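Local atomic coordinates of Rep protein (Adeno-associated virus - 5, PDB entry 1M55), a protein that probably nicks viral DNA at the replication origin as the metal-dependent endonuclease domain of a rolling-circle replication initiator. Residues A[49-60]-A[79-90]. Residues are numbered along the deposited sequence; the frame is centred on the assembly and turned at random.
With ZN (zinc ion), chain C.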
ATOM      1  N   GLU A  49     -13.543  -5.001   1.207  1.00  9.87           N
ATOM      2  CA  GLU A  49     -13.815  -4.791   2.626  1.00  9.89           C
ATOM      3  C   GLU A  49     -13.615  -3.307   2.934  1.00 10.22           C
ATOM      4  O   GLU A  49     -12.499  -2.862   3.207  1.00  9.76           O
ATOM      5  CB  GLU A  49     -12.881  -5.659   3.472  1.00 10.34           C
ATOM      6  CG  GLU A  49     -12.967  -7.157   3.159  1.00 11.29           C
ATOM      7  CD  GLU A  49     -14.366  -7.729   3.328  1.00 19.27           C
ATOM      8  OE1 GLU A  49     -15.135  -7.227   4.178  1.00 18.00           O
ATOM      9  OE2 GLU A  49     -14.698  -8.693   2.608  1.00 22.55           O
ATOM     10  N   GLN A  50     -14.714  -2.557   2.925  1.00  9.87           N
ATOM     11  CA  GLN A  50     -14.665  -1.113   3.134  1.00 10.11           C
ATOM     12  C   GLN A  50     -14.038  -0.557   4.417  1.00  9.94           C
ATOM     13  O   GLN A  50     -13.280   0.418   4.354  1.00  9.26           O
ATOM     14  CB  GLN A  50     -16.034  -0.487   2.850  1.00 10.58           C
ATOM     15  CG  GLN A  50     -16.437  -0.593   1.376  1.00 10.60           C
ATOM     16  CD  GLN A  50     -17.773   0.066   1.068  1.00 15.25           C
ATOM     17  OE1 GLN A  50     -18.047   1.184   1.515  1.00 14.77           O
ATOM     18  NE2 GLN A  50     -18.604  -0.615   0.286  1.00 13.60           N
ATOM     19  N   PRO A  51     -14.320  -1.160   5.589  1.00 10.21           N
ATOM     20  CA  PRO A  51     -13.711  -0.624   6.814  1.00 10.02           C
ATOM     21  C   PRO A  51     -12.184  -0.677   6.744  1.00  9.80           C
ATOM     22  O   PRO A  51     -11.497   0.293   7.084  1.00 10.30           O
ATOM     23  CB  PRO A  51     -14.257  -1.550   7.900  1.00 10.65           C
ATOM     24  CG  PRO A  51     -15.605  -1.921   7.366  1.00 10.95           C
ATOM     25  CD  PRO A  51     -15.300  -2.212   5.912  1.00 11.00           C
ATOM     26  N   GLN A  52     -11.656  -1.804   6.270  1.00  8.52           N
ATOM     27  CA  GLN A  52     -10.213  -1.972   6.138  1.00  7.71           C
ATOM     28  C   GLN A  52      -9.659  -1.044   5.057  1.00  7.52           C
ATOM     29  O   GLN A  52      -8.579  -0.471   5.216  1.00  8.16           O
ATOM     30  CB  GLN A  52      -9.866  -3.430   5.827  1.00  7.71           C
ATOM     31  CG  GLN A  52     -10.026  -4.382   7.014  1.00 10.26           C
ATOM     32  CD  GLN A  52     -11.454  -4.868   7.233  1.00 13.29           C
ATOM     33  OE1 GLN A  52     -12.376  -4.511   6.500  1.00 10.06           O
ATOM     34  NE2 GLN A  52     -11.634  -5.697   8.251  1.00 20.75           N
ATOM     35  N   LEU A  53     -10.399  -0.888   3.963  1.00  7.43           N
ATOM     36  CA  LEU A  53      -9.980  -0.006   2.876  1.00  7.19           C
ATOM     37  C   LEU A  53      -9.894   1.442   3.372  1.00  7.43           C
ATOM     38  O   LEU A  53      -8.998   2.193   2.981  1.00  7.75           O
ATOM     39  CB  LEU A  53     -10.954  -0.105   1.701  1.00  7.20           C
ATOM     40  CG  LEU A  53     -10.731   0.838   0.516  1.00  8.43           C
ATOM     41  CD1 LEU A  53      -9.318   0.698  -0.049  1.00  8.62           C
ATOM     42  CD2 LEU A  53     -11.779   0.549  -0.549  1.00  9.12           C
ATOM     43  N   THR A  54     -10.821   1.821   4.244  1.00  6.98           N
ATOM     44  CA  THR A  54     -10.840   3.168   4.800  1.00  7.19           C
ATOM     45  C   THR A  54      -9.543   3.442   5.564  1.00  7.56           C
ATOM     46  O   THR A  54      -8.922   4.498   5.392  1.00  7.99           O
ATOM     47  CB  THR A  54     -12.083   3.365   5.703  1.00  7.47           C
ATOM     48  OG1 THR A  54     -13.266   3.253   4.895  1.00  7.27           O
ATOM     49  CG2 THR A  54     -12.060   4.728   6.382  1.00  6.66           C
ATOM     50  N   VAL A  55      -9.113   2.484   6.379  1.00  6.89           N
ATOM     51  CA  VAL A  55      -7.866   2.640   7.128  1.00  7.20           C
ATOM     52  C   VAL A  55      -6.691   2.647   6.149  1.00  6.50           C
ATOM     53  O   VAL A  55      -5.788   3.482   6.251  1.00  7.01           O
ATOM     54  CB  VAL A  55      -7.640   1.477   8.129  1.00  7.68           C
ATOM     55  CG1 VAL A  55      -6.347   1.696   8.904  1.00  7.78           C
ATOM     56  CG2 VAL A  55      -8.797   1.372   9.086  1.00  7.82           C
ATOM     57  N   ALA A  56      -6.730   1.727   5.188  1.00  5.95           N
ATOM     58  CA  ALA A  56      -5.673   1.591   4.190  1.00  6.53           C
ATOM     59  C   ALA A  56      -5.415   2.868   3.395  1.00  6.66           C
ATOM     60  O   ALA A  56      -4.260   3.269   3.218  1.00  7.30           O
ATOM     61  CB  ALA A  56      -5.989   0.443   3.247  1.00  6.56           C
ATOM     62  N   ASP A  57      -6.477   3.518   2.925  1.00  5.96           N
ATOM     63  CA  ASP A  57      -6.296   4.742   2.150  1.00  6.37           C
ATOM     64  C   ASP A  57      -5.672   5.850   2.984  1.00  6.61           C
ATOM     65  O   ASP A  57      -4.837   6.609   2.483  1.00  6.64           O
ATOM     66  CB  ASP A  57      -7.612   5.238   1.547  1.00  7.90           C
ATOM     67  CG  ASP A  57      -7.406   6.397   0.576  1.00 11.07           C
ATOM     68  OD1 ASP A  57      -6.669   6.226  -0.419  1.00 10.93           O
ATOM     69  OD2 ASP A  57      -7.961   7.486   0.822  1.00 12.52           O
ATOM     70  N   ARG A  58      -6.077   5.955   4.249  1.00  5.93           N
ATOM     71  CA  ARG A  58      -5.520   6.988   5.109  1.00  5.84           C
ATOM     72  C   ARG A  58      -4.039   6.703   5.341  1.00  6.01           C
ATOM     73  O   ARG A  58      -3.211   7.618   5.297  1.00  7.19           O
ATOM     74  CB  ARG A  58      -6.272   7.072   6.436  1.00  6.30           C
ATOM     75  CG  ARG A  58      -5.856   8.255   7.317  1.00  7.65           C
ATOM     76  CD  ARG A  58      -5.998   9.600   6.593  1.00  8.77           C
ATOM     77  NE  ARG A  58      -7.336   9.798   6.039  1.00  7.98           N
ATOM     78  CZ  ARG A  58      -8.391  10.203   6.738  1.00  9.07           C
ATOM     79  NH1 ARG A  58      -8.276  10.475   8.035  1.00  8.80           N
ATOM     80  NH2 ARG A  58      -9.577  10.287   6.150  1.00  8.68           N
ATOM     81  N   ILE A  59      -3.700   5.434   5.560  1.00  6.06           N
ATOM     82  CA  ILE A  59      -2.306   5.048   5.762  1.00  5.85           C
ATOM     83  C   ILE A  59      -1.509   5.416   4.510  1.00  6.11           C
ATOM     84  O   ILE A  59      -0.440   6.027   4.601  1.00  6.84           O
ATOM     85  CB  ILE A  59      -2.168   3.524   6.015  1.00  5.94           C
ATOM     86  CG1 ILE A  59      -2.710   3.165   7.397  1.00  6.94           C
ATOM     87  CG2 ILE A  59      -0.704   3.081   5.889  1.00  6.25           C
ATOM     88  CD1 ILE A  59      -2.692   1.668   7.681  1.00  9.09           C
ATOM     89  N   ARG A  60      -2.038   5.050   3.346  1.00  6.04           N
ATOM     90  CA  ARG A  60      -1.380   5.335   2.079  1.00  7.15           C
ATOM     91  C   ARG A  60      -1.074   6.821   1.910  1.00  7.23           C
ATOM     92  O   ARG A  60       0.065   7.197   1.611  1.00  7.77           O
ATOM     93  CB  ARG A  60      -2.241   4.860   0.907  1.00  8.88           C
ATOM     94  CG  ARG A  60      -1.665   5.241  -0.435  1.00 13.09           C
ATOM     95  CD  ARG A  60      -2.662   5.042  -1.541  1.00 13.58           C
ATOM     96  NE  ARG A  60      -3.802   5.959  -1.480  1.00 12.25           N
ATOM     97  CZ  ARG A  60      -3.880   7.102  -2.158  1.00 11.09           C
ATOM     98  NH1 ARG A  60      -2.876   7.494  -2.938  1.00 11.19           N
ATOM     99  NH2 ARG A  60      -5.006   7.801  -2.141  1.00 12.04           N
ATOM    100  N   VAL A  79       0.622   1.642  -5.243  1.00  6.21           N
ATOM    101  CA  VAL A  79       0.254   1.038  -3.972  1.00  6.32           C
ATOM    102  C   VAL A  79      -0.912   0.089  -4.188  1.00  6.41           C
ATOM    103  O   VAL A  79      -1.925   0.464  -4.786  1.00  6.41           O
ATOM    104  CB  VAL A  79      -0.160   2.131  -2.956  1.00  6.52           C
ATOM    105  CG1 VAL A  79      -0.572   1.513  -1.625  1.00  6.47           C
ATOM    106  CG2 VAL A  79       0.986   3.116  -2.747  1.00  6.67           C
ATOM    107  N   GLN A  80      -0.759  -1.150  -3.738  1.00  6.34           N
ATOM    108  CA  GLN A  80      -1.822  -2.131  -3.884  1.00  6.75           C
ATOM    109  C   GLN A  80      -2.251  -2.684  -2.525  1.00  7.20           C
ATOM    110  O   GLN A  80      -1.418  -3.135  -1.734  1.00  7.31           O
ATOM    111  CB  GLN A  80      -1.393  -3.264  -4.821  1.00  7.39           C
ATOM    112  CG  GLN A  80      -2.482  -4.291  -5.070  1.00  6.40           C
ATOM    113  CD  GLN A  80      -2.249  -5.073  -6.340  1.00  7.80           C
ATOM    114  OE1 GLN A  80      -2.410  -4.548  -7.434  1.00  8.23           O
ATOM    115  NE2 GLN A  80      -1.868  -6.334  -6.201  1.00  7.61           N
ATOM    116  N   PHE A  81      -3.549  -2.587  -2.249  1.00  7.08           N
ATOM    117  CA  PHE A  81      -4.143  -3.072  -1.005  1.00  7.02           C
ATOM    118  C   PHE A  81      -4.645  -4.499  -1.244  1.00  7.53           C
ATOM    119  O   PHE A  81      -5.412  -4.751  -2.183  1.00  7.54           O
ATOM    120  CB  PHE A  81      -5.301  -2.154  -0.592  1.00  7.04           C
ATOM    121  CG  PHE A  81      -5.921  -2.507   0.733  1.00  7.38           C
ATOM    122  CD1 PHE A  81      -7.303  -2.491   0.891  1.00  8.51           C
ATOM    123  CD2 PHE A  81      -5.127  -2.868   1.819  1.00  7.58           C
ATOM    124  CE1 PHE A  81      -7.887  -2.836   2.112  1.00  8.29           C
ATOM    125  CE2 PHE A  81      -5.704  -3.213   3.043  1.00  8.07           C
ATOM    126  CZ  PHE A  81      -7.085  -3.196   3.186  1.00  7.96           C
ATOM    127  N   GLU A  82      -4.221  -5.421  -0.386  1.00  7.13           N
ATOM    128  CA  GLU A  82      -4.595  -6.825  -0.516  1.00  7.61           C
ATOM    129  C   GLU A  82      -5.090  -7.451   0.781  1.00  8.25           C
ATOM    130  O   GLU A  82      -4.762  -6.997   1.880  1.00  8.27           O
ATOM    131  CB  GLU A  82      -3.396  -7.647  -1.005  1.00  7.79           C
ATOM    132  CG  GLU A  82      -2.884  -7.279  -2.388  1.00  9.07           C
ATOM    133  CD  GLU A  82      -1.613  -8.017  -2.762  1.00 10.90           C
ATOM    134  OE1 GLU A  82      -1.176  -8.909  -2.004  1.00 10.28           O
ATOM    135  OE2 GLU A  82      -1.042  -7.704  -3.821  1.00 10.71           O
ATOM    136  N   LYS A  83      -5.877  -8.508   0.626  1.00  9.29           N
ATOM    137  CA  LYS A  83      -6.401  -9.276   1.746  1.00  9.40           C
ATOM    138  C   LYS A  83      -5.562 -10.556   1.718  1.00 10.33           C
ATOM    139  O   LYS A  83      -5.800 -11.446   0.895  1.00 10.59           O
ATOM    140  CB  LYS A  83      -7.879  -9.595   1.520  1.00  9.61           C
ATOM    141  CG  LYS A  83      -8.539 -10.381   2.636  1.00 12.13           C
ATOM    142  CD  LYS A  83     -10.020 -10.596   2.335  1.00 15.89           C
ATOM    143  CE  LYS A  83     -10.774 -11.124   3.553  1.00 21.90           C
ATOM    144  NZ  LYS A  83     -10.261 -12.446   4.011  1.00 23.28           N
ATOM    145  N   GLY A  84      -4.513 -10.588   2.531  1.00 10.61           N
ATOM    146  CA  GLY A  84      -3.647 -11.749   2.580  1.00 11.92           C
ATOM    147  C   GLY A  84      -4.227 -12.870   3.417  1.00 13.95           C
ATOM    148  O   GLY A  84      -5.340 -12.758   3.942  1.00 14.12           O
ATOM    149  N   SER A  85      -3.471 -13.953   3.560  1.00 15.08           N
ATOM    150  CA  SER A  85      -3.929 -15.089   4.348  1.00 16.56           C
ATOM    151  C   SER A  85      -4.023 -14.732   5.834  1.00 16.79           C
ATOM    152  O   SER A  85      -4.916 -15.210   6.537  1.00 17.86           O
ATOM    153  CB  SER A  85      -2.991 -16.279   4.147  1.00 18.32           C
ATOM    154  OG  SER A  85      -1.640 -15.855   4.209  1.00 22.64           O
ATOM    155  N   GLU A  86      -3.104 -13.885   6.300  1.00 15.07           N
ATOM    156  CA  GLU A  86      -3.070 -13.463   7.699  1.00 14.54           C
ATOM    157  C   GLU A  86      -3.448 -12.007   7.943  1.00 14.03           C
ATOM    158  O   GLU A  86      -4.041 -11.685   8.974  1.00 14.03           O
ATOM    159  CB  GLU A  86      -1.677 -13.692   8.307  1.00 16.03           C
ATOM    160  CG  GLU A  86      -1.402 -15.095   8.835  1.00 26.80           C
ATOM    161  CD  GLU A  86      -1.274 -16.124   7.731  1.00 43.96           C
ATOM    162  OE1 GLU A  86      -0.247 -16.112   7.019  1.00 45.83           O
ATOM    163  OE2 GLU A  86      -2.205 -16.943   7.575  1.00 48.02           O
ATOM    164  N   TYR A  87      -3.078 -11.120   7.025  1.00 12.78           N
ATOM    165  CA  TYR A  87      -3.354  -9.699   7.216  1.00 12.30           C
ATOM    166  C   TYR A  87      -3.754  -8.944   5.972  1.00 10.69           C
ATOM    167  O   TYR A  87      -3.391  -9.318   4.856  1.00 10.63           O
ATOM    168  CB  TYR A  87      -2.093  -8.985   7.720  1.00 13.49           C
ATOM    169  CG  TYR A  87      -1.472  -9.543   8.971  1.00 15.07           C
ATOM    170  CD1 TYR A  87      -0.457 -10.492   8.900  1.00 16.12           C
ATOM    171  CD2 TYR A  87      -1.882  -9.103  10.228  1.00 16.10           C
ATOM    172  CE1 TYR A  87       0.139 -10.986  10.049  1.00 19.12           C
ATOM    173  CE2 TYR A  87      -1.290  -9.592  11.389  1.00 17.76           C
ATOM    174  CZ  TYR A  87      -0.283 -10.533  11.288  1.00 20.53           C
ATOM    175  OH  TYR A  87       0.321 -11.019  12.423  1.00 24.78           O
ATOM    176  N   PHE A  88      -4.505  -7.871   6.178  1.00  9.29           N
ATOM    177  CA  PHE A  88      -4.840  -6.969   5.090  1.00  8.30           C
ATOM    178  C   PHE A  88      -3.529  -6.181   5.061  1.00  7.50           C
ATOM    179  O   PHE A  88      -2.974  -5.851   6.118  1.00  7.39           O
ATOM    180  CB  PHE A  88      -5.986  -6.040   5.479  1.00  8.23           C
ATOM    181  CG  PHE A  88      -7.336  -6.673   5.367  1.00  8.46           C
ATOM    182  CD1 PHE A  88      -7.867  -7.407   6.423  1.00  8.87           C
ATOM    183  CD2 PHE A  88      -8.080  -6.538   4.197  1.00  8.40           C
ATOM    184  CE1 PHE A  88      -9.124  -7.998   6.316  1.00  9.34           C
ATOM    185  CE2 PHE A  88      -9.338  -7.124   4.077  1.00  8.99           C
ATOM    186  CZ  PHE A  88      -9.862  -7.856   5.140  1.00  9.19           C
ATOM    187  N   HIS A  89      -3.003  -5.904   3.878  1.00  6.86           N
ATOM    188  CA  HIS A  89      -1.735  -5.196   3.815  1.00  6.69           C
ATOM    189  C   HIS A  89      -1.577  -4.412   2.533  1.00  6.52           C
ATOM    190  O   HIS A  89      -2.274  -4.659   1.546  1.00  7.53           O
ATOM    191  CB  HIS A  89      -0.570  -6.185   3.970  1.00  6.88           C
ATOM    192  CG  HIS A  89      -0.550  -7.257   2.925  1.00  7.40           C
ATOM    193  ND1 HIS A  89      -1.343  -8.384   2.959  1.00  7.84           N
ATOM    194  CD2 HIS A  89       0.144  -7.329   1.761  1.00  7.70           C
ATOM    195  CE1 HIS A  89      -1.119  -9.082   1.839  1.00  7.83           C
ATOM    196  NE2 HIS A  89      -0.223  -8.479   1.083  1.00  7.60           N
ATOM    197  N   LEU A  90      -0.654  -3.461   2.566  1.00  6.09           N
ATOM    198  CA  LEU A  90      -0.368  -2.613   1.422  1.00  6.71           C
ATOM    199  C   LEU A  90       1.033  -2.849   0.884  1.00  7.43           C
ATOM    200  O   LEU A  90       1.997  -2.873   1.656  1.00  8.02           O
ATOM    201  CB  LEU A  90      -0.449  -1.136   1.830  1.00  7.06           C
ATOM    202  CG  LEU A  90      -1.799  -0.528   2.212  1.00  7.76           C
ATOM    203  CD1 LEU A  90      -1.578   0.689   3.096  1.00  8.19           C
ATOM    204  CD2 LEU A  90      -2.579  -0.172   0.957  1.00  7.28           C
TER
HETATM  205 ZN    ZN C 202       0.476  -9.054  -0.758  1.00  9.85          ZN
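Gln52 on helix 50-71 lies over the ring of Phe88, where the helix packs on the central antiparallel sheet of the Rep nuclease domain. Strands 77-83 and 88-95 form a beta hairpin here, and the second carries the His-hydrophobic-His (HUH) motif, His89-Leu90-His91. Gln52 CB lies near the plane at the edge of the Phe81 ring, 3.8 Å from Phe81 CZ, and also touches Phe88 CD2 at 3.9 Å. CG then makes a CH-pi contact, 3.7 Å from the centroid of the Phe88 ring and almost on its normal. A bend at chi2 (83°) carries the amide onward, over the CE1-CZ side of the ring. CD is 4.0 Å from Phe88 CZ, and NE2 reaches Phe88 CE1 at 3.9 Å. The amide lies over the ring face with the planes 20° apart, a stacked contact. Glu49, at the N-cap position, brings CG to the edge of this ring.

One turn further along the helix, Ala56 CB sits over the centre of the Phe81 ring. Leu53 meets Phe81 obliquely with CA and CD1. Leu90, between the two zinc-binding histidines in sequence, points to the helix; its CD1 touches both Ala56 O and Ile59 CG2. At the far end, the aliphatic part of Arg60 crosses Val79. NE and NH2 of Arg60 both donate to Asp57 OD1 in a side-on salt bridge.

No hydrogen bond joins the segments; the contact is largely buried van der Waals packing, mostly of carbon atoms. The hairpin's other side carries the zinc ligands Glu82 and His89, completed by His91, consistent with the nuclease active site. His89 ND1 donates to Tyr87 O, holding the ring while Glu82 OE1 binds the zinc ion at 2.1 Å.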